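Local coordinates for Lmo0305 protein (Listeria monocytogenes, PDB 3PJ0) that belongs to the beta-eliminating lyase family of the PLP-dependent aminotransferase clan and carries covalently bound pyridoxal phosphate, at residues D223-Q226 with E227-W231. Numbering follows the deposited sequence. Where two conformers were deposited one is given.
Sequences DFVQ and EAKIW
Lys229 projects outward from helix 222-234 and leans back toward its N-terminal end, its aliphatic chain running obliquely across Val225 and alongside Gln226. Its CG sits 3.4 Å from Val225 O, and because the chain stays extended beyond CG, CE arrives 4.0 Å from Val225 CG1. With CG1 set opposite the amide nitrogen of Val225 (chi1 172°), this methyl faces the Lys229 chain. Gln226 points the same way as Lys229 but bends at chi2 (-46°), which brings OE1 to 4.1 Å from Lys229 CD, a van der Waals approach to methylene rather than to the ammonium. Elsewhere round the turn, Glu227 lays CG 3.6 Å from Asp223 O, while its OE2 forms a salt bridge with Arg86 of helix 72-87. The backbone is alpha-helical by its i to i+4 bonds: Ala228 N to Phe224 O and Lys229 N to Val225 O are both 3.0 Å. Gln226 O receives two weak bonds, from Ile230 N and Lys229 N. Phe224 and Ala228 turn to Leu218 of strand 216-220, Phe224 also stacking on Trp83 of helix 72-87; Val225 and Lys229 cover Val67 of strand 65-69, and Trp231 packs on Leu111 of the second subunit.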
loop_
_atom_site.group_PDB
_atom_site.type_symbol
_atom_site.label_atom_id
_atom_site.label_comp_id
_atom_site.label_asym_id
_atom_site.label_seq_id
_atom_site.Cartn_x
_atom_site.Cartn_y
_atom_site.Cartn_z
ATOM N N ASP A 223 -4.338 20.986 8.776
ATOM C CA ASP A 223 -5.690 20.424 9.085
ATOM C C ASP A 223 -6.137 19.419 8.020
ATOM O O ASP A 223 -6.689 18.354 8.357
ATOM C CB ASP A 223 -6.748 21.493 9.218
ATOM C CG ASP A 223 -6.546 22.373 10.434
ATOM O OD1 ASP A 223 -5.716 22.058 11.313
ATOM O OD2 ASP A 223 -7.271 23.373 10.512
ATOM N N PHE A 224 -5.915 19.786 6.756
ATOM C CA PHE A 224 -6.193 18.894 5.618
ATOM C C PHE A 224 -5.419 17.571 5.709
ATOM O O PHE A 224 -6.009 16.503 5.571
ATOM C CB PHE A 224 -5.893 19.620 4.282
ATOM C CG PHE A 224 -5.961 18.733 3.053
ATOM C CD1 PHE A 224 -7.164 18.527 2.396
ATOM C CD2 PHE A 224 -4.810 18.166 2.516
ATOM C CE1 PHE A 224 -7.223 17.730 1.241
ATOM C CE2 PHE A 224 -4.860 17.340 1.373
ATOM C CZ PHE A 224 -6.077 17.118 0.748
ATOM N N VAL A 225 -4.106 17.651 5.944
ATOM C CA VAL A 225 -3.230 16.466 6.035
ATOM C C VAL A 225 -3.610 15.575 7.210
ATOM O O VAL A 225 -3.604 14.322 7.101
ATOM C CB VAL A 225 -1.727 16.863 6.046
ATOM C CG1 VAL A 225 -0.802 15.660 6.330
ATOM C CG2 VAL A 225 -1.346 17.509 4.723
ATOM N N GLN A 226 -4.025 16.192 8.310
ATOM C CA GLN A 226 -4.428 15.408 9.467
ATOM C C GLN A 226 -5.684 14.594 9.174
ATOM O O GLN A 226 -5.768 13.422 9.555
ATOM C CB GLN A 226 -4.577 16.297 10.696
ATOM C CG GLN A 226 -3.249 16.911 11.166
ATOM C CD GLN A 226 -2.072 15.931 11.241
ATOM O OE1 GLN A 226 -2.203 14.786 11.700
ATOM N NE2 GLN A 226 -0.903 16.403 10.829
ATOM N N GLU A 227 -6.632 15.175 8.437
ATOM C CA GLU A 227 -7.818 14.434 8.037
ATOM C C GLU A 227 -7.426 13.326 7.073
ATOM O O GLU A 227 -7.979 12.237 7.139
ATOM C CB GLU A 227 -8.884 15.316 7.352
ATOM C CG GLU A 227 -9.585 16.284 8.278
ATOM C CD GLU A 227 -10.722 17.014 7.564
ATOM O OE1 GLU A 227 -11.612 16.344 6.981
ATOM O OE2 GLU A 227 -10.702 18.250 7.582
ATOM N N ALA A 228 -6.481 13.597 6.181
ATOM C CA ALA A 228 -6.047 12.585 5.207
ATOM C C ALA A 228 -5.435 11.359 5.889
ATOM O O ALA A 228 -5.580 10.252 5.402
ATOM C CB ALA A 228 -5.091 13.166 4.151
ATOM N N LYS A 229 -4.774 11.561 7.024
ATOM C CA LYS A 229 -4.160 10.458 7.749
ATOM C C LYS A 229 -5.203 9.540 8.373
ATOM O O LYS A 229 -5.006 8.324 8.439
ATOM C CB LYS A 229 -3.155 10.973 8.788
ATOM C CG LYS A 229 -1.923 11.596 8.164
ATOM C CD LYS A 229 -0.849 11.879 9.193
ATOM C CE LYS A 229 0.339 12.584 8.593
ATOM N NZ LYS A 229 1.460 12.688 9.603
ATOM N N ILE A 230 -6.323 10.108 8.805
ATOM C CA ILE A 230 -7.425 9.305 9.320
ATOM C C ILE A 230 -7.980 8.422 8.186
ATOM O O ILE A 230 -8.156 7.223 8.366
ATOM C CB ILE A 230 -8.541 10.157 9.914
ATOM C CG1 ILE A 230 -8.003 10.957 11.101
ATOM C CG2 ILE A 230 -9.715 9.257 10.335
ATOM C CD1 ILE A 230 -9.038 11.830 11.786
ATOM N N TRP A 231 -8.200 9.017 7.023
ATOM C CA TRP A 231 -8.696 8.284 5.858
ATOM C C TRP A 231 -7.685 7.239 5.405
ATOM O O TRP A 231 -8.069 6.164 4.957
ATOM C CB TRP A 231 -9.046 9.230 4.682
ATOM C CG TRP A 231 -10.361 9.936 4.829
ATOM C CD1 TRP A 231 -10.557 11.256 5.102
ATOM C CD2 TRP A 231 -11.663 9.352 4.698
ATOM N NE1 TRP A 231 -11.920 11.521 5.164
ATOM C CE2 TRP A 231 -12.608 10.371 4.895
ATOM C CE3 TRP A 231 -12.119 8.064 4.394
ATOM C CZ2 TRP A 231 -14.001 10.134 4.840
ATOM C CZ3 TRP A 231 -13.495 7.839 4.346
ATOM C CH2 TRP A 231 -14.406 8.860 4.569
#